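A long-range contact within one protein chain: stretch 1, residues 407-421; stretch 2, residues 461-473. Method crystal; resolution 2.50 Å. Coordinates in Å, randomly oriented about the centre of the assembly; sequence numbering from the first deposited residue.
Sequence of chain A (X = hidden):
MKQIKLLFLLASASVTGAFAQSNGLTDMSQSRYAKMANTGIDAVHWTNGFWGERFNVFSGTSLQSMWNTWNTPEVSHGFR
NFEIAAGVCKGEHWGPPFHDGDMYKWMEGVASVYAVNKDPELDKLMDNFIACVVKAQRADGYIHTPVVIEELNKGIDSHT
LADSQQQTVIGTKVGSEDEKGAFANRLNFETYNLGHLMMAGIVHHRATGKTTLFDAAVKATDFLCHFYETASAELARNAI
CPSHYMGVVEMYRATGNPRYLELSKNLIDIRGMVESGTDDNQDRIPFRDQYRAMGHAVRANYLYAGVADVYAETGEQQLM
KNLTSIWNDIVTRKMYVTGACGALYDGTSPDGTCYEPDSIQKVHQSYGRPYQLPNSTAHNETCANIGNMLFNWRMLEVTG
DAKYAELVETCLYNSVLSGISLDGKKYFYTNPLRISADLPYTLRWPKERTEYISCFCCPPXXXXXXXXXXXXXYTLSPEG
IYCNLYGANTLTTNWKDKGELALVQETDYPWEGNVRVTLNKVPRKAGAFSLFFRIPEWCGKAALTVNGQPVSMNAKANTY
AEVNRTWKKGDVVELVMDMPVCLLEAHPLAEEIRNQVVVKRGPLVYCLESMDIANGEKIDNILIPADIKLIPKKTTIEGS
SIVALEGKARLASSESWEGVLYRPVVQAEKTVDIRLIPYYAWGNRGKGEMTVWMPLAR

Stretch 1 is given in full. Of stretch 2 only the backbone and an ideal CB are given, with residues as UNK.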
# COMPACT_ATOMS: atom_id res chain seq x y z
N LEU A 407 -1.01 -8.70 3.03
CA LEU A 407 -0.16 -7.87 2.18
C LEU A 407 -0.59 -6.43 2.08
O LEU A 407 0.27 -5.54 2.03
CB LEU A 407 -0.02 -8.51 0.79
CG LEU A 407 1.05 -9.61 1.00
CD1 LEU A 407 0.71 -10.88 0.30
CD2 LEU A 407 2.43 -9.12 0.60
N VAL A 408 -1.90 -6.20 2.05
CA VAL A 408 -2.42 -4.84 2.13
C VAL A 408 -1.88 -4.18 3.41
O VAL A 408 -1.41 -3.06 3.34
CB VAL A 408 -3.97 -4.81 2.08
CG1 VAL A 408 -4.52 -3.43 2.43
CG2 VAL A 408 -4.47 -5.19 0.70
N GLU A 409 -1.93 -4.89 4.55
CA GLU A 409 -1.49 -4.29 5.84
C GLU A 409 0.02 -4.06 5.87
O GLU A 409 0.48 -2.95 6.20
CB GLU A 409 -1.89 -5.15 7.05
CG GLU A 409 -1.83 -4.43 8.41
CD GLU A 409 -2.31 -5.29 9.58
OE1 GLU A 409 -1.69 -6.37 9.79
OE2 GLU A 409 -3.33 -4.95 10.24
N THR A 410 0.78 -5.11 5.54
CA THR A 410 2.25 -5.03 5.48
C THR A 410 2.70 -3.83 4.66
O THR A 410 3.49 -3.02 5.14
CB THR A 410 2.81 -6.31 4.84
OG1 THR A 410 2.27 -7.42 5.57
CG2 THR A 410 4.36 -6.35 4.84
N CYS A 411 2.13 -3.69 3.46
CA CYS A 411 2.46 -2.57 2.58
C CYS A 411 2.12 -1.22 3.20
O CYS A 411 2.96 -0.30 3.24
CB CYS A 411 1.79 -2.75 1.21
SG CYS A 411 2.53 -4.06 0.20
N LEU A 412 0.90 -1.12 3.73
CA LEU A 412 0.43 0.14 4.29
C LEU A 412 1.30 0.70 5.41
O LEU A 412 1.67 1.87 5.31
CB LEU A 412 -1.04 0.03 4.76
CG LEU A 412 -1.72 1.31 5.30
CD1 LEU A 412 -1.76 2.48 4.32
CD2 LEU A 412 -3.14 0.98 5.74
N TYR A 413 1.64 -0.10 6.44
CA TYR A 413 2.49 0.40 7.55
C TYR A 413 3.98 0.54 7.14
O TYR A 413 4.66 1.46 7.56
CB TYR A 413 2.41 -0.47 8.82
CG TYR A 413 1.08 -0.50 9.56
CD1 TYR A 413 0.76 0.44 10.53
CD2 TYR A 413 0.17 -1.51 9.33
CE1 TYR A 413 -0.47 0.40 11.22
CE2 TYR A 413 -1.04 -1.57 10.02
CZ TYR A 413 -1.36 -0.62 10.97
OH TYR A 413 -2.59 -0.74 11.58
N ASN A 414 4.50 -0.34 6.30
CA ASN A 414 5.96 -0.46 6.20
C ASN A 414 6.62 0.05 4.91
O ASN A 414 7.82 0.27 4.91
CB ASN A 414 6.36 -1.93 6.41
CG ASN A 414 5.82 -2.47 7.68
OD1 ASN A 414 6.19 -2.01 8.74
ND2 ASN A 414 4.88 -3.38 7.61
N SER A 415 5.86 0.19 3.81
CA SER A 415 6.41 0.71 2.57
C SER A 415 5.58 1.79 1.88
O SER A 415 5.93 2.22 0.79
CB SER A 415 6.67 -0.45 1.62
OG SER A 415 5.54 -1.27 1.45
N VAL A 416 4.53 2.25 2.53
CA VAL A 416 3.70 3.36 2.03
C VAL A 416 3.78 4.50 3.06
O VAL A 416 4.19 5.62 2.73
CB VAL A 416 2.25 2.90 1.82
CG1 VAL A 416 1.33 4.06 1.47
CG2 VAL A 416 2.19 1.84 0.73
N LEU A 417 3.42 4.19 4.31
CA LEU A 417 3.54 5.14 5.39
C LEU A 417 5.00 5.58 5.60
O LEU A 417 5.25 6.70 6.08
CB LEU A 417 2.93 4.55 6.66
CG LEU A 417 2.93 5.35 7.96
CD1 LEU A 417 2.15 6.65 7.88
CD2 LEU A 417 2.37 4.48 9.06
N SER A 418 5.97 4.75 5.23
CA SER A 418 7.39 5.15 5.30
C SER A 418 7.72 6.28 4.34
O SER A 418 8.69 6.99 4.50
CB SER A 418 8.28 3.97 4.98
OG SER A 418 8.10 3.62 3.62
N GLY A 419 6.90 6.41 3.30
CA GLY A 419 7.11 7.41 2.28
C GLY A 419 6.90 8.86 2.67
O GLY A 419 7.25 9.75 1.87
N ILE A 420 6.32 9.10 3.85
CA ILE A 420 6.03 10.45 4.32
C ILE A 420 6.62 10.60 5.70
O ILE A 420 6.74 9.63 6.43
CB ILE A 420 4.49 10.74 4.31
CG1 ILE A 420 4.21 12.25 4.30
CG2 ILE A 420 3.76 10.01 5.45
CD1 ILE A 420 2.73 12.64 4.27
N SER A 421 7.00 11.83 6.04
CA SER A 421 7.48 12.20 7.38
C SER A 421 6.37 12.11 8.44
O SER A 421 5.19 12.02 8.12
CB SER A 421 8.09 13.62 7.36
OG SER A 421 7.22 14.59 6.78
N UNK A 461 0.32 10.89 -4.93
CA UNK A 461 -0.24 9.56 -4.82
C UNK A 461 -0.04 9.04 -3.39
O UNK A 461 -0.95 8.42 -2.80
CB UNK A 461 0.40 8.62 -5.84
N UNK A 462 1.13 9.30 -2.81
CA UNK A 462 1.36 8.86 -1.43
C UNK A 462 0.33 9.45 -0.48
O UNK A 462 -0.31 8.71 0.26
CB UNK A 462 2.77 9.25 -0.97
N UNK A 463 0.14 10.77 -0.54
CA UNK A 463 -0.76 11.48 0.36
C UNK A 463 -2.23 11.10 0.16
O UNK A 463 -2.94 10.81 1.12
CB UNK A 463 -0.59 12.99 0.17
N UNK A 464 -2.71 11.06 -1.07
CA UNK A 464 -4.08 10.63 -1.27
C UNK A 464 -4.30 9.18 -0.82
O UNK A 464 -5.38 8.85 -0.34
CB UNK A 464 -4.46 10.79 -2.74
N UNK A 465 -3.29 8.33 -0.96
CA UNK A 465 -3.45 6.95 -0.54
C UNK A 465 -3.58 6.92 0.98
O UNK A 465 -4.55 6.38 1.52
CB UNK A 465 -2.28 6.09 -1.01
N UNK A 466 -2.62 7.54 1.65
CA UNK A 466 -2.67 7.62 3.11
C UNK A 466 -3.94 8.31 3.61
O UNK A 466 -4.50 7.86 4.59
CB UNK A 466 -1.44 8.36 3.63
N UNK A 467 -4.41 9.36 2.92
CA UNK A 467 -5.71 10.00 3.24
C UNK A 467 -6.94 9.07 3.09
O UNK A 467 -8.04 9.44 3.49
CB UNK A 467 -5.90 11.22 2.33
N UNK A 468 -6.76 7.88 2.50
CA UNK A 468 -7.83 6.92 2.27
C UNK A 468 -7.72 5.65 3.07
O UNK A 468 -8.56 4.78 2.90
CB UNK A 468 -7.88 6.56 0.78
N UNK A 469 -6.70 5.52 3.92
CA UNK A 469 -6.46 4.29 4.70
C UNK A 469 -7.73 3.69 5.28
O UNK A 469 -7.95 2.51 5.17
CB UNK A 469 -5.48 4.58 5.84
N UNK A 470 -8.58 4.53 5.89
CA UNK A 470 -9.89 4.07 6.46
C UNK A 470 -10.76 3.24 5.53
O UNK A 470 -11.54 2.42 6.03
CB UNK A 470 -10.71 5.29 6.90
N UNK A 471 -10.62 3.46 4.22
CA UNK A 471 -11.36 2.71 3.21
C UNK A 471 -10.86 1.30 3.00
O UNK A 471 -11.43 0.60 2.18
CB UNK A 471 -11.31 3.46 1.88
N UNK A 472 -9.82 0.90 3.74
CA UNK A 472 -9.29 -0.47 3.76
C UNK A 472 -9.58 -1.28 5.07
O UNK A 472 -9.16 -2.44 5.21
CB UNK A 472 -7.78 -0.40 3.54
N UNK A 473 -10.33 -0.70 6.01
CA UNK A 473 -10.49 -1.33 7.33
C UNK A 473 -11.41 -2.51 7.28
O UNK A 473 -11.13 -3.50 7.92
CB UNK A 473 -11.02 -0.32 8.35

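Position 461 lies in a helix. Its ideal CB has nothing of stretch 1 within 5.5 Å, so stretch 1 sets no demand. It is N461, whose O accepts a hydrogen bond from the side chain at 465.

At 462, CA-to-CB points toward stretch 1. The ideal CB is 5.3 Å from G419 O and 5.4 Å from V416 O. That leaves room for a short side chain, such as alanine, serine, threonine or valine. The residue is T462. Its CG2 lies 4.1 Å from V416 O and 4.5 Å from G419 C, a methyl packed on backbone.

Position 463 points sideways, with its ideal CB 5.3 Å from I420 CD1. A medium or long apolar side chain could reach that methyl. L463 does so, though loosely: its CD1 is 4.5 Å from I420 CD1.

Position 464 is out of reach; a long polar side chain is as possible as a short one. It is R464, whose NH1 makes a weak hydrogen bond to N461 OD1 at 2.5 Å.

At 465, CA-to-CB points toward stretch 1, and the ideal CB is 4.8 Å from V416 CG1. Alanine, valine or threonine would suit. T465 places CG2 4.1 Å from V416 CG1. Its OG1 donates to N461 O at 3.1 Å, so the hydroxyl is satisfied within the helix.

Position 466 points sideways, and its ideal CB has no atom of stretch 1 within 5.5 Å. Yet L412, V416, L417 and I420 offer an apolar pocket that a longer side chain could enter. Leucine, isoleucine or methionine are candidates. L466 fills it, with the largest covered area of the contact. Its CD2 lies 4.2 Å from L412 CD1, 4.0 Å from V416 CG1 and 3.9 Å from L417 CA. Its CD1 is 3.6 Å from I420 CG2.

A type I turn runs from 466 to 469. Positions 467 and 468 are out of reach, so stretch 1 allows many side chains. They are C467 and Q468.

At 469 the ideal CB already sits 4.3 Å from L412 CD2, so a small apolar residue suffices. A469 makes that contact with CB itself.

Position 470 points away and 471 is out of reach; polar residues are possible. Q470 NE2 donates to C467 O at 2.9 Å, and N471 ND2 to Q468 O at 3.3 Å.

At 472, CA-to-CB points toward stretch 1, and the ideal CB is 4.6 Å from V408 CG1. An aliphatic or aromatic side chain would suit. Y472 sets its ring obliquely to V408, with CD1 4.3 Å from V408 CG1.

Position 473 is out of reach; stretch 1 does not choose here. It is A473.

Stretch 2 461-473: NTLRTLCQAQNYA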
# COMPACT_ATOMS: atom_id res chain seq x y z
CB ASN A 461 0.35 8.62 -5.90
CG ASN A 461 -0.28 7.22 -5.90
OD1 ASN A 461 -1.33 7.01 -5.31
ND2 ASN A 461 0.37 6.27 -6.55
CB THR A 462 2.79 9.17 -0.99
OG1 THR A 462 3.68 8.44 -1.84
CG2 THR A 462 3.05 8.76 0.42
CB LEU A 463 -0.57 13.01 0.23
CG LEU A 463 -1.44 13.90 1.15
CD1 LEU A 463 -1.34 13.52 2.62
CD2 LEU A 463 -1.11 15.38 0.99
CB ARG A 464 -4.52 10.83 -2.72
CG ARG A 464 -4.00 9.81 -3.70
CD ARG A 464 -4.93 8.60 -3.90
NE ARG A 464 -5.44 8.58 -5.26
CZ ARG A 464 -4.72 8.30 -6.35
NH1 ARG A 464 -3.43 7.99 -6.27
NH2 ARG A 464 -5.30 8.34 -7.54
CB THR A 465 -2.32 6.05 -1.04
OG1 THR A 465 -2.50 5.79 -2.43
CG2 THR A 465 -2.33 4.73 -0.32
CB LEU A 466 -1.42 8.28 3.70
CG LEU A 466 -0.12 7.51 3.47
CD1 LEU A 466 1.08 8.42 3.60
CD2 LEU A 466 -0.01 6.35 4.43
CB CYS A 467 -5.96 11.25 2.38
SG CYS A 467 -4.99 12.71 2.82
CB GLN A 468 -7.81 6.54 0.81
CG GLN A 468 -8.22 7.65 -0.14
CD GLN A 468 -7.84 7.33 -1.55
OE1 GLN A 468 -7.00 6.44 -1.80
NE2 GLN A 468 -8.43 8.05 -2.50
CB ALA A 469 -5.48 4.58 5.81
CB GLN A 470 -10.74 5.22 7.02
CG GLN A 470 -11.17 6.28 6.00
CD GLN A 470 -10.08 7.29 5.72
OE1 GLN A 470 -9.04 7.29 6.38
NE2 GLN A 470 -10.31 8.14 4.72
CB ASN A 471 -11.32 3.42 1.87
CG ASN A 471 -12.17 4.65 1.86
OD1 ASN A 471 -13.38 4.58 1.63
ND2 ASN A 471 -11.55 5.79 2.10
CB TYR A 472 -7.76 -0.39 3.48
CG TYR A 472 -7.47 0.20 2.10
CD1 TYR A 472 -7.46 -0.63 0.98
CD2 TYR A 472 -7.31 1.57 1.90
CE1 TYR A 472 -7.29 -0.11 -0.28
CE2 TYR A 472 -7.12 2.11 0.63
CZ TYR A 472 -7.10 1.26 -0.47
OH TYR A 472 -6.88 1.73 -1.75
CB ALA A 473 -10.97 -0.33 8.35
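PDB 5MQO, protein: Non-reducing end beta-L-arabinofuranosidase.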